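Local coordinates for protein polyphosphate kinase (PDB 2O8R) that probably catalyses the reversible transfer of the terminal phosphate of ATP to a growing polyphosphate chain, at residues S432-L444 with S615-T629. The protein carries 3 engineered substitutions. Sequence-based numbering, arbitrary orientation.
Sequences SMPGLKVHAKTAL and SADWMKRNLYNRIET. With SO4 (sulfate ion), chain F.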
loop_
_atom_site.group_PDB
_atom_site.type_symbol
_atom_site.label_atom_id
_atom_site.label_comp_id
_atom_site.label_asym_id
_atom_site.label_seq_id
_atom_site.Cartn_x
_atom_site.Cartn_y
_atom_site.Cartn_z
ATOM N N SER A 432 -20.980 -11.560 -5.460
ATOM C CA SER A 432 -22.256 -11.892 -4.862
ATOM C C SER A 432 -23.123 -10.649 -5.017
ATOM O O SER A 432 -22.933 -9.658 -4.305
ATOM C CB SER A 432 -22.104 -12.199 -3.370
ATOM O OG SER A 432 -20.782 -12.549 -3.005
HETATM N N MSE A 433 -24.044 -10.677 -5.971
HETATM C CA MSE A 433 -25.056 -9.630 -6.073
HETATM C C MSE A 433 -26.079 -9.819 -4.946
HETATM O O MSE A 433 -26.569 -10.931 -4.751
HETATM C CB MSE A 433 -25.711 -9.602 -7.466
HETATM C CG MSE A 433 -25.429 -10.801 -8.369
HETATM SE SE MSE A 433 -26.230 -12.473 -7.753
HETATM C CE MSE A 433 -24.620 -13.555 -7.474
ATOM N N PRO A 434 -26.382 -8.731 -4.198
ATOM C CA PRO A 434 -27.141 -8.608 -2.941
ATOM C C PRO A 434 -28.093 -9.746 -2.541
ATOM O O PRO A 434 -28.888 -10.217 -3.360
ATOM C CB PRO A 434 -27.923 -7.310 -3.157
ATOM C CG PRO A 434 -27.028 -6.480 -4.097
ATOM C CD PRO A 434 -25.945 -7.395 -4.643
ATOM N N GLY A 435 -28.007 -10.165 -1.280
ATOM C CA GLY A 435 -28.875 -11.216 -0.746
ATOM C C GLY A 435 -28.109 -12.303 -0.016
ATOM O O GLY A 435 -28.246 -12.474 1.198
ATOM N N LEU A 436 -27.320 -13.057 -0.772
ATOM C CA LEU A 436 -26.373 -13.993 -0.192
ATOM C C LEU A 436 -24.953 -13.537 -0.522
ATOM O O LEU A 436 -24.582 -13.443 -1.692
ATOM C CB LEU A 436 -26.643 -15.434 -0.662
ATOM C CG LEU A 436 -26.834 -15.795 -2.143
ATOM C CD1 LEU A 436 -25.535 -16.293 -2.771
ATOM C CD2 LEU A 436 -27.922 -16.852 -2.298
ATOM N N LYS A 437 -24.180 -13.200 0.505
ATOM C CA LYS A 437 -22.763 -12.964 0.302
ATOM C C LYS A 437 -22.032 -14.246 0.675
ATOM O O LYS A 437 -22.355 -14.878 1.681
ATOM C CB LYS A 437 -22.269 -11.729 1.067
ATOM C CG LYS A 437 -22.561 -11.696 2.568
ATOM C CD LYS A 437 -22.543 -10.259 3.106
ATOM C CE LYS A 437 -22.167 -10.177 4.592
ATOM N NZ LYS A 437 -23.212 -10.681 5.524
ATOM N N VAL A 438 -21.090 -14.665 -0.166
ATOM C CA VAL A 438 -20.449 -15.969 0.006
ATOM C C VAL A 438 -19.311 -15.888 1.016
ATOM O O VAL A 438 -18.221 -15.386 0.728
ATOM C CB VAL A 438 -19.955 -16.560 -1.339
ATOM C CG1 VAL A 438 -19.224 -17.885 -1.131
ATOM C CG2 VAL A 438 -21.123 -16.749 -2.286
ATOM N N HIS A 439 -19.575 -16.393 2.209
ATOM C CA HIS A 439 -18.581 -16.369 3.260
ATOM C C HIS A 439 -17.743 -17.647 3.232
ATOM O O HIS A 439 -16.686 -17.706 3.849
ATOM C CB HIS A 439 -19.261 -16.163 4.612
ATOM C CG HIS A 439 -18.309 -15.918 5.733
ATOM N ND1 HIS A 439 -17.970 -16.892 6.646
ATOM C CD2 HIS A 439 -17.609 -14.814 6.083
ATOM C CE1 HIS A 439 -17.111 -16.396 7.516
ATOM N NE2 HIS A 439 -16.877 -15.137 7.199
ATOM N N ALA A 440 -18.221 -18.653 2.500
ATOM C CA ALA A 440 -17.530 -19.941 2.338
ATOM C C ALA A 440 -16.047 -19.798 1.981
ATOM O O ALA A 440 -15.663 -18.924 1.209
ATOM C CB ALA A 440 -18.236 -20.767 1.290
ATOM N N LYS A 441 -15.216 -20.660 2.552
ATOM C CA LYS A 441 -13.770 -20.580 2.346
ATOM C C LYS A 441 -13.265 -21.860 1.664
ATOM O O LYS A 441 -12.644 -22.710 2.304
ATOM C CB LYS A 441 -13.049 -20.380 3.685
ATOM C CG LYS A 441 -13.722 -19.430 4.685
ATOM C CD LYS A 441 -13.400 -17.992 4.352
ATOM C CE LYS A 441 -13.899 -17.042 5.415
ATOM N NZ LYS A 441 -13.691 -15.636 4.983
ATOM N N THR A 442 -13.537 -21.991 0.367
ATOM C CA THR A 442 -13.205 -23.199 -0.376
ATOM C C THR A 442 -12.410 -22.921 -1.650
ATOM O O THR A 442 -12.593 -21.889 -2.291
ATOM C CB THR A 442 -14.474 -23.968 -0.789
ATOM O OG1 THR A 442 -15.246 -23.151 -1.671
ATOM C CG2 THR A 442 -15.331 -24.322 0.419
ATOM N N ALA A 443 -11.531 -23.854 -2.006
ATOM C CA ALA A 443 -10.885 -23.863 -3.319
ATOM C C ALA A 443 -11.146 -25.213 -3.985
ATOM O O ALA A 443 -11.481 -26.196 -3.316
ATOM C CB ALA A 443 -9.401 -23.605 -3.195
ATOM N N LEU A 444 -10.997 -25.268 -5.304
ATOM C CA LEU A 444 -11.339 -26.476 -6.041
ATOM C C LEU A 444 -10.471 -26.645 -7.252
ATOM O O LEU A 444 -10.446 -25.776 -8.113
ATOM C CB LEU A 444 -12.792 -26.430 -6.504
ATOM C CG LEU A 444 -13.286 -27.651 -7.267
ATOM C CD1 LEU A 444 -13.311 -28.901 -6.382
ATOM C CD2 LEU A 444 -14.655 -27.371 -7.824
ATOM N N SER A 615 -16.944 -22.644 8.098
ATOM C CA SER A 615 -16.707 -21.245 7.774
ATOM C C SER A 615 -17.596 -20.339 8.614
ATOM O O SER A 615 -17.324 -19.154 8.753
ATOM C CB SER A 615 -16.979 -20.988 6.290
ATOM O OG SER A 615 -18.365 -21.055 6.021
ATOM N N ALA A 616 -18.652 -20.904 9.187
ATOM C CA ALA A 616 -19.631 -20.115 9.929
ATOM C C ALA A 616 -19.484 -20.195 11.443
ATOM O O ALA A 616 -19.188 -21.258 11.991
ATOM C CB ALA A 616 -21.039 -20.532 9.537
ATOM N N ASP A 617 -19.681 -19.057 12.104
ATOM C CA ASP A 617 -20.069 -19.014 13.512
ATOM C C ASP A 617 -21.580 -19.130 13.527
ATOM O O ASP A 617 -22.210 -19.034 12.486
ATOM C CB ASP A 617 -19.703 -17.680 14.138
ATOM C CG ASP A 617 -18.276 -17.301 13.902
ATOM O OD1 ASP A 617 -17.393 -18.119 14.212
ATOM O OD2 ASP A 617 -18.037 -16.182 13.413
ATOM N N TRP A 618 -22.175 -19.315 14.695
ATOM C CA TRP A 618 -23.626 -19.393 14.767
ATOM C C TRP A 618 -24.210 -18.058 15.210
ATOM O O TRP A 618 -24.651 -17.887 16.356
ATOM C CB TRP A 618 -24.067 -20.517 15.694
ATOM C CG TRP A 618 -23.666 -21.878 15.247
ATOM C CD1 TRP A 618 -23.236 -22.248 14.005
ATOM C CD2 TRP A 618 -23.697 -23.077 16.035
ATOM N NE1 TRP A 618 -22.974 -23.597 13.980
ATOM C CE2 TRP A 618 -23.251 -24.128 15.214
ATOM C CE3 TRP A 618 -24.049 -23.359 17.357
ATOM C CZ2 TRP A 618 -23.158 -25.440 15.668
ATOM C CZ3 TRP A 618 -23.954 -24.665 17.807
ATOM C CH2 TRP A 618 -23.509 -25.686 16.967
HETATM N N MSE A 619 -24.184 -17.100 14.296
HETATM C CA MSE A 619 -24.857 -15.832 14.506
HETATM C C MSE A 619 -26.234 -15.942 13.872
HETATM O O MSE A 619 -26.571 -16.984 13.311
HETATM C CB MSE A 619 -24.081 -14.718 13.828
HETATM C CG MSE A 619 -22.588 -14.773 14.028
HETATM SE SE MSE A 619 -21.981 -14.404 15.843
HETATM C CE MSE A 619 -20.202 -13.692 15.409
ATOM N N LYS A 620 -27.030 -14.878 13.950
ATOM C CA LYS A 620 -28.282 -14.805 13.192
ATOM C C LYS A 620 -27.964 -14.700 11.700
ATOM O O LYS A 620 -28.389 -15.546 10.917
ATOM C CB LYS A 620 -29.099 -13.597 13.635
ATOM C CG LYS A 620 -30.443 -13.433 12.940
ATOM C CD LYS A 620 -31.595 -13.775 13.876
ATOM C CE LYS A 620 -32.568 -12.598 14.015
ATOM N NZ LYS A 620 -32.917 -11.975 12.702
ATOM N N ARG A 621 -27.184 -13.682 11.325
ATOM C CA ARG A 621 -26.779 -13.457 9.925
ATOM C C ARG A 621 -25.998 -14.608 9.259
ATOM O O ARG A 621 -26.070 -14.780 8.045
ATOM C CB ARG A 621 -26.025 -12.120 9.764
ATOM C CG ARG A 621 -26.938 -10.938 9.349
ATOM C CD ARG A 621 -26.163 -9.678 8.937
ATOM N NE ARG A 621 -25.714 -9.674 7.536
ATOM C CZ ARG A 621 -26.248 -8.927 6.566
ATOM N NH1 ARG A 621 -27.267 -8.117 6.822
ATOM N NH2 ARG A 621 -25.767 -8.988 5.331
ATOM N N ASN A 622 -25.277 -15.401 10.049
ATOM C CA ASN A 622 -24.483 -16.506 9.508
ATOM C C ASN A 622 -25.298 -17.690 8.979
ATOM O O ASN A 622 -25.043 -18.170 7.879
ATOM C CB ASN A 622 -23.484 -16.995 10.550
ATOM C CG ASN A 622 -22.356 -16.019 10.780
ATOM O OD1 ASN A 622 -22.445 -14.848 10.418
ATOM N ND2 ASN A 622 -21.283 -16.494 11.393
ATOM N N LEU A 623 -26.278 -18.149 9.756
ATOM C CA LEU A 623 -27.056 -19.337 9.391
ATOM C C LEU A 623 -28.188 -19.062 8.397
ATOM O O LEU A 623 -28.831 -20.002 7.929
ATOM C CB LEU A 623 -27.636 -20.010 10.642
ATOM C CG LEU A 623 -26.717 -20.362 11.820
ATOM C CD1 LEU A 623 -27.441 -20.207 13.145
ATOM C CD2 LEU A 623 -26.144 -21.756 11.695
ATOM N N TYR A 624 -28.433 -17.790 8.080
ATOM C CA TYR A 624 -29.570 -17.420 7.228
ATOM C C TYR A 624 -29.264 -16.495 6.045
ATOM O O TYR A 624 -29.783 -16.699 4.950
ATOM C CB TYR A 624 -30.699 -16.838 8.081
ATOM C CG TYR A 624 -31.183 -17.771 9.175
ATOM C CD1 TYR A 624 -31.885 -18.935 8.868
ATOM C CD2 TYR A 624 -30.936 -17.489 10.516
ATOM C CE1 TYR A 624 -32.330 -19.794 9.871
ATOM C CE2 TYR A 624 -31.374 -18.337 11.527
ATOM C CZ TYR A 624 -32.073 -19.486 11.197
ATOM O OH TYR A 624 -32.511 -20.329 12.192
ATOM N N ASN A 625 -28.426 -15.485 6.259
ATOM C CA ASN A 625 -28.112 -14.504 5.210
ATOM C C ASN A 625 -26.994 -14.907 4.247
ATOM O O ASN A 625 -27.100 -14.702 3.036
ATOM C CB ASN A 625 -27.771 -13.147 5.829
ATOM C CG ASN A 625 -28.902 -12.581 6.641
ATOM O OD1 ASN A 625 -29.690 -13.319 7.231
ATOM N ND2 ASN A 625 -28.995 -11.259 6.678
ATOM N N ARG A 626 -25.920 -15.465 4.791
ATOM C CA ARG A 626 -24.742 -15.819 4.011
ATOM C C ARG A 626 -24.803 -17.217 3.390
ATOM O O ARG A 626 -25.544 -18.087 3.849
ATOM C CB ARG A 626 -23.494 -15.727 4.900
ATOM C CG ARG A 626 -23.000 -14.318 5.140
ATOM C CD ARG A 626 -23.104 -13.915 6.585
ATOM N NE ARG A 626 -22.014 -14.494 7.367
ATOM C CZ ARG A 626 -20.824 -13.924 7.547
ATOM N NH1 ARG A 626 -19.903 -14.537 8.281
ATOM N NH2 ARG A 626 -20.550 -12.745 7.003
ATOM N N ILE A 627 -24.006 -17.443 2.352
ATOM C CA ILE A 627 -23.687 -18.816 2.008
ATOM C C ILE A 627 -22.379 -19.246 2.692
ATOM O O ILE A 627 -21.313 -18.650 2.493
ATOM C CB ILE A 627 -23.751 -19.094 0.484
ATOM C CG1 ILE A 627 -25.195 -19.467 0.104
ATOM C CG2 ILE A 627 -22.793 -20.221 0.080
ATOM C CD1 ILE A 627 -25.401 -19.829 -1.341
ATOM N N GLU A 628 -22.503 -20.266 3.537
ATOM C CA GLU A 628 -21.404 -20.770 4.354
ATOM C C GLU A 628 -21.165 -22.235 4.041
ATOM O O GLU A 628 -21.971 -22.874 3.365
ATOM C CB GLU A 628 -21.771 -20.675 5.840
ATOM C CG GLU A 628 -22.240 -19.314 6.302
ATOM C CD GLU A 628 -21.108 -18.395 6.735
ATOM O OE1 GLU A 628 -19.939 -18.824 6.741
ATOM O OE2 GLU A 628 -21.400 -17.236 7.090
ATOM N N THR A 629 -20.069 -22.776 4.554
ATOM C CA THR A 629 -19.834 -24.214 4.464
ATOM C C THR A 629 -19.485 -24.857 5.794
ATOM O O THR A 629 -18.908 -24.225 6.683
ATOM C CB THR A 629 -18.718 -24.573 3.473
ATOM O OG1 THR A 629 -17.530 -23.821 3.785
ATOM C CG2 THR A 629 -19.166 -24.299 2.059
HETATM S S SO4 F . -14.189 -14.115 9.027
HETATM O O1 SO4 F . -12.937 -13.861 9.737
HETATM O O2 SO4 F . -15.268 -13.351 9.673
HETATM O O3 SO4 F . -14.050 -13.695 7.634
HETATM O O4 SO4 F . -14.457 -15.550 9.008
#
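His439 of 432-444, the probable phosphohistidine nucleophile, is gripped by Glu628 and Arg626 where the two phospholipase D-like C-terminal domains of this PPK1-family kinase face each other. It belongs to the HxK signature of that superfamily, with Lys441 as the lysine. The CB of His439 already points toward 615-629, and with CG anti to the backbone N (chi1 -171°) the ring continues that way to Glu628. There His439 ND1 donates to Glu628 OE1 at 2.8 Å, met on the syn side of a carboxylate turned 57° from the ring. The anti lone pair of the same OE1 takes the hydroxyl of Ser615 (Ser615 OG to Glu628 OE1 2.8 Å), and Ser615 OG in turn accepts from Thr629 N, so a second shell fixes the carboxylate. His439 NE2 faces the sulfate, binding sulfate O3 weakly at 3.2 Å; Lys441 NZ reaches that oxygen weakly too, while Asn465 accepts a hydrogen bond from the amine. His597 and Arg599 also bind the sulfate, which, though probably from the crystallisation liquor, plausibly marks where a phosphate would sit.

Arginine suits position 626 because one side chain does two jobs: its flat guanidinium stacks on a face of the His439 ring, tilted 29°, with NH1 over the centre, while its NE forms a salt bridge with Glu628 OE2. On the opposite face lies Lys441 CE, offset toward the rim. Lys437 crosses Arg621 at about a right angle, bringing NZ to the guanidinium edge, a contact of like charges and not a hydrogen bond.

The backbones themselves meet in a single beta bridge, Val438 with Ile627. Ile627 N donates to Lys437 O, and Ile627 O accepts from both His439 N and Ala440 N, fastening the histidine's main chain. Leu436 and Ile627 lie side by side, and small Ala440 brings its CB within 3.7 Å of the methyl Thr629 CG2.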